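Local coordinates for UV damage endonuclease (Sulfolobus acidocaldarius, PDB 3TC3), which probably cuts DNA at ultraviolet-induced lesions as a metal-dependent endonuclease of DNA repair, using a TIM barrel that carries manganese, at residues Ser55-Leu59 / Leu100-Leu104; Ile79-Ile84 / Tyr145-Leu149. All blocks are in the same frame, centred on the assembly; numbering follows the deposited sequence. Where two conformers were deposited one is given.

Overall arrangement
The eight parallel strands close into a TIM barrel wrapped by helices. The two contacts illustrate one packing between such helices and one joining of a loop after a strand to a helix. Along the chain their segments alternate: 55-59, 79-84, 100-104, 145-149. Contact 1 packs helix 48-71 against helix 101-113 on the outside of the barrel, whereas contact 2 ties the loop after strand 76-78 to helix 133-153, nearer the manganese centre. Their centres lie about 11 Å apart and they touch directly: Leu59 packs on Thr83, and Asn58 ND2 makes a probable hydrogen bond to Thr83 O. The result is a run of touching side chains joining three helices and the loop.

Contact 1: residues Ser55-Leu59 / Leu100-Leu104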
loop_
_atom_site.group_PDB
_atom_site.type_symbol
_atom_site.label_atom_id
_atom_site.label_comp_id
_atom_site.label_asym_id
_atom_site.label_seq_id
_atom_site.Cartn_x
_atom_site.Cartn_y
_atom_site.Cartn_z
ATOM N N SER A 55 11.503 12.799 -10.576
ATOM C CA SER A 55 10.836 13.025 -9.278
ATOM C C SER A 55 9.920 14.255 -9.298
ATOM O O SER A 55 8.780 14.181 -8.849
ATOM C CB SER A 55 11.871 13.134 -8.157
ATOM O OG SER A 55 12.736 11.981 -8.075
ATOM N N SER A 56 10.423 15.394 -9.827
ATOM C CA SER A 56 9.586 16.543 -9.926
ATOM C C SER A 56 8.333 16.274 -10.763
ATOM O O SER A 56 7.270 16.775 -10.407
ATOM C CB SER A 56 10.391 17.759 -10.462
ATOM O OG SER A 56 11.323 18.120 -9.474
ATOM N N SER A 57 8.460 15.590 -11.899
ATOM C CA SER A 57 7.273 15.446 -12.717
ATOM C C SER A 57 6.336 14.478 -11.997
ATOM O O SER A 57 5.113 14.692 -12.012
ATOM C CB SER A 57 7.485 14.952 -14.138
ATOM O OG SER A 57 8.381 13.846 -14.268
ATOM N N ASN A 58 6.883 13.452 -11.377
ATOM C CA ASN A 58 5.989 12.550 -10.639
ATOM C C ASN A 58 5.217 13.277 -9.554
ATOM O O ASN A 58 4.015 12.995 -9.324
ATOM C CB ASN A 58 6.771 11.383 -9.996
ATOM C CG ASN A 58 7.187 10.266 -10.980
ATOM O OD1 ASN A 58 6.563 10.057 -12.050
ATOM N ND2 ASN A 58 8.136 9.426 -10.539
ATOM N N LEU A 59 5.921 14.128 -8.818
ATOM C CA LEU A 59 5.339 14.764 -7.683
ATOM C C LEU A 59 4.280 15.789 -8.153
ATOM O O LEU A 59 3.265 15.995 -7.484
ATOM C CB LEU A 59 6.417 15.379 -6.816
ATOM C CG LEU A 59 7.265 14.343 -6.043
ATOM C CD1 LEU A 59 8.587 14.966 -5.567
ATOM C CD2 LEU A 59 6.465 13.840 -4.828
ATOM N N LEU A 100 13.753 18.937 -3.187
ATOM C CA LEU A 100 12.318 18.932 -3.459
ATOM C C LEU A 100 11.451 19.208 -2.206
ATOM O O LEU A 100 10.245 18.896 -2.231
ATOM C CB LEU A 100 11.901 17.570 -4.060
ATOM C CG LEU A 100 12.739 17.132 -5.250
ATOM C CD1 LEU A 100 12.426 15.701 -5.582
ATOM C CD2 LEU A 100 12.765 18.053 -6.462
ATOM N N SER A 101 12.029 19.796 -1.136
ATOM C CA SER A 101 11.338 19.974 0.151
ATOM C C SER A 101 10.050 20.760 -0.077
ATOM O O SER A 101 9.052 20.519 0.582
ATOM C CB SER A 101 12.183 20.737 1.204
ATOM O OG SER A 101 12.617 21.932 0.599
ATOM N N HIS A 102 10.095 21.731 -0.985
ATOM C CA HIS A 102 8.952 22.583 -1.336
ATOM C C HIS A 102 7.699 21.822 -1.711
ATOM O O HIS A 102 6.633 21.896 -1.062
ATOM C CB HIS A 102 9.383 23.465 -2.512
ATOM C CG HIS A 102 10.452 22.817 -3.388
ATOM N ND1 HIS A 102 10.152 21.971 -4.404
ATOM C CD2 HIS A 102 11.842 22.931 -3.369
ATOM C CE1 HIS A 102 11.283 21.582 -5.003
ATOM N NE2 HIS A 102 12.317 22.169 -4.373
ATOM N N ILE A 103 7.822 21.096 -2.828
ATOM C CA ILE A 103 6.724 20.333 -3.406
ATOM C C ILE A 103 6.326 19.216 -2.429
ATOM O O ILE A 103 5.141 18.942 -2.302
ATOM C CB ILE A 103 7.070 19.739 -4.820
ATOM C CG1 ILE A 103 7.676 20.846 -5.745
ATOM C CG2 ILE A 103 5.807 19.076 -5.480
ATOM C CD1 ILE A 103 8.721 20.362 -6.805
ATOM N N LEU A 104 7.324 18.576 -1.772
ATOM C CA LEU A 104 7.009 17.514 -0.772
ATOM C C LEU A 104 6.161 18.024 0.406
ATOM O O LEU A 104 5.130 17.400 0.761
ATOM C CB LEU A 104 8.283 16.793 -0.328
ATOM C CG LEU A 104 9.008 16.026 -1.429
ATOM C CD1 LEU A 104 10.482 15.643 -1.072
ATOM C CD2 LEU A 104 8.126 14.668 -1.672
#
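Across the interface of Leu59 with Leu100, Ile103 and Leu104 no flat group takes part, and the nearest ring stays on its own side: His102, modelled in two conformers, in one of them sets one face over Leu100 C and has Ile103 CG1 at its edge, a placement that remains doubtful. The joining is done by branched aliphatic groups. Leu59, on helix 48-71, is the central side chain and is touched at three of its carbons. Its CD1 meets CD1 of Leu100 at 3.9 Å, while its CD2 lies 3.7 Å from CD2 of Leu104. In both pairs the side chains pass at a slant, methyl against methyl. Near the base of the same side chain, Leu59 CB rests on Ile103 CG2 at 4.0 Å. That branch of Ile103 stands anti to its own backbone N, because CG1 takes the position anti to the carbonyl carbon (chi1 -49°), and it is thereby turned to the opposing helix. Leu100, just ahead of helix 101-113, divides its two methyls between neighbouring serines. CD1 packs on Ser55 CB at 3.7 Å, and CD2 approaches Ser56 OG to 3.3 Å. These serines behave here as small packing residues, since their hydroxyls are hydrogen-bonded back along their own helix, Ser55 OG to Val51 O and Ser56 OG to Leu52 O. Beyond the pair of segments, Met153 of helix 133-153 touches both Leu59 and Leu104, and Leu149 adds to the cover of Leu104. The chemistry is therefore that of apolar packing of helix 48-71 against the start of helix 101-113, away from the metal site: the attraction is dispersive and hydrophobic, and Ser56 OG, already engaged with Leu52 O, can lie against a leucine methyl, while Ser55 offers its CB.

Contact 2: residues Ile79-Ile84 / Tyr145-Leu149; sequences ISSNTI and YHADL
A type I turn from Ser80 to Thr83, in the loop that follows barrel strand 76-78, is pinned to helix 133-153 by Tyr145 and His146. The Tyr145 hydroxyl carries two bonds to the loop backbone. It donates to Ser81 O at 2.8 Å; that oxygen lies at the edge of the ring, in its plane, while the hydroxyl stands well above the plane of the carbonyl. The same hydroxyl accepts from Ile84 N at 3.1 Å. This second bond is nearly straight (168°). A phenylalanine here lacks this hydroxyl and would probably leave Ser81 O and Ile84 N without the partner that they share. Next along the helix, His146 NE2 and Ser81 OG form a short hydrogen bond of 2.7 Å, with the serine oxygen in the plane of the imidazole. The serine hydroxyl stands anti to its carbonyl carbon (chi1 -58°), which brings it to that ring edge. Within the loop, Ser80 OG accepts from Asn82 N in an ST turn, and Ser80 O takes both the backbone N and OG1 of Thr83. Apolar contacts accompany these bonds: Ile84 CB lies 3.7 Å from Tyr145 CE1. Leu149 spreads its two methyls, CD1 to Ile84 CG1 and CD2 to Thr83 CB, each at 4.0 Å. The Ser81 side chain is about 13 Å from the manganese ion, too far for contact with it. Around this joint, Met120 of strand 117-120 touches His146 and Leu149, Trp96 of helix 96-99 packs on Tyr145 and Ile84, and Val51 and Leu59 of helix 48-71 meet Ile84 and Thr83 respectively.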
loop_
_atom_site.group_PDB
_atom_site.type_symbol
_atom_site.label_atom_id
_atom_site.label_comp_id
_atom_site.label_asym_id
_atom_site.label_seq_id
_atom_site.Cartn_x
_atom_site.Cartn_y
_atom_site.Cartn_z
ATOM N N ILE A 79 0.447 5.854 -2.718
ATOM C CA ILE A 79 1.507 6.586 -3.486
ATOM C C ILE A 79 2.482 5.587 -4.106
ATOM O O ILE A 79 2.903 4.607 -3.464
ATOM C CB ILE A 79 2.236 7.527 -2.553
ATOM C CG1 ILE A 79 1.275 8.612 -2.096
ATOM C CG2 ILE A 79 3.474 8.153 -3.269
ATOM C CD1 ILE A 79 1.914 9.633 -1.051
ATOM N N SER A 80 2.793 5.850 -5.367
ATOM C CA SER A 80 3.698 4.961 -6.084
ATOM C C SER A 80 5.108 4.886 -5.457
ATOM O O SER A 80 5.666 5.934 -5.051
ATOM C CB SER A 80 3.871 5.501 -7.543
ATOM O OG SER A 80 4.902 4.720 -8.180
ATOM N N SER A 81 5.656 3.697 -5.388
ATOM C CA SER A 81 7.084 3.500 -4.934
ATOM C C SER A 81 8.048 4.059 -5.939
ATOM O O SER A 81 9.239 4.276 -5.607
ATOM C CB SER A 81 7.374 2.036 -4.638
ATOM O OG SER A 81 6.466 1.595 -3.646
ATOM N N ASN A 82 7.578 4.344 -7.162
ATOM C CA ASN A 82 8.524 4.956 -8.156
ATOM C C ASN A 82 8.641 6.438 -7.981
ATOM O O ASN A 82 9.386 7.105 -8.758
ATOM C CB ASN A 82 8.004 4.646 -9.586
ATOM C CG ASN A 82 8.104 3.260 -9.947
ATOM O OD1 ASN A 82 8.891 2.497 -9.382
ATOM N ND2 ASN A 82 7.366 2.884 -11.035
ATOM N N THR A 83 7.971 7.057 -6.996
ATOM C CA THR A 83 7.889 8.537 -6.884
ATOM C C THR A 83 9.301 9.146 -7.023
ATOM O O THR A 83 9.466 10.056 -7.854
ATOM C CB THR A 83 7.259 8.968 -5.552
ATOM O OG1 THR A 83 5.861 8.583 -5.644
ATOM C CG2 THR A 83 7.324 10.487 -5.345
ATOM N N ILE A 84 10.232 8.660 -6.210
ATOM C CA ILE A 84 11.661 9.088 -6.407
ATOM C C ILE A 84 12.401 7.864 -7.034
ATOM O O ILE A 84 12.694 6.895 -6.346
ATOM C CB ILE A 84 12.325 9.372 -5.082
ATOM C CG1 ILE A 84 11.492 10.327 -4.229
ATOM C CG2 ILE A 84 13.831 9.911 -5.367
ATOM C CD1 ILE A 84 11.267 11.759 -4.854
ATOM N N TYR A 145 13.635 4.261 2.365
ATOM C CA TYR A 145 13.186 5.272 1.404
ATOM C C TYR A 145 11.688 5.586 1.524
ATOM O O TYR A 145 11.294 6.759 1.422
ATOM C CB TYR A 145 13.513 4.758 -0.056
ATOM C CG TYR A 145 12.563 5.237 -1.147
ATOM C CD1 TYR A 145 12.288 6.595 -1.353
ATOM C CD2 TYR A 145 11.900 4.271 -1.974
ATOM C CE1 TYR A 145 11.350 7.034 -2.323
ATOM C CE2 TYR A 145 11.045 4.703 -2.955
ATOM C CZ TYR A 145 10.776 6.087 -3.117
ATOM O OH TYR A 145 9.869 6.531 -4.029
ATOM N N HIS A 146 10.885 4.554 1.753
ATOM C CA HIS A 146 9.450 4.815 1.908
ATOM C C HIS A 146 9.140 5.675 3.120
ATOM O O HIS A 146 8.358 6.593 3.016
ATOM C CB HIS A 146 8.684 3.469 1.979
ATOM C CG HIS A 146 8.562 2.781 0.609
ATOM N ND1 HIS A 146 9.641 2.240 -0.077
ATOM C CD2 HIS A 146 7.454 2.674 -0.238
ATOM C CE1 HIS A 146 9.183 1.776 -1.297
ATOM N NE2 HIS A 146 7.874 2.024 -1.369
ATOM N N ALA A 147 9.812 5.353 4.251
ATOM C CA ALA A 147 9.623 6.164 5.482
ATOM C C ALA A 147 10.162 7.557 5.214
ATOM O O ALA A 147 9.527 8.554 5.635
ATOM C CB ALA A 147 10.388 5.520 6.587
ATOM N N ASP A 148 11.311 7.658 4.568
ATOM C CA ASP A 148 11.839 9.015 4.286
ATOM C C ASP A 148 10.838 9.830 3.435
ATOM O O ASP A 148 10.771 11.077 3.563
ATOM C CB ASP A 148 13.182 8.919 3.531
ATOM C CG ASP A 148 14.350 8.484 4.430
ATOM O OD1 ASP A 148 14.180 8.459 5.660
ATOM O OD2 ASP A 148 15.391 8.156 3.850
ATOM N N LEU A 149 10.239 9.169 2.420
ATOM C CA LEU A 149 9.326 9.919 1.526
ATOM C C LEU A 149 8.145 10.474 2.340
ATOM O O LEU A 149 7.804 11.684 2.271
ATOM C CB LEU A 149 8.864 9.047 0.351
ATOM C CG LEU A 149 7.928 9.737 -0.630
ATOM C CD1 LEU A 149 8.715 10.883 -1.356
ATOM C CD2 LEU A 149 7.342 8.760 -1.593
#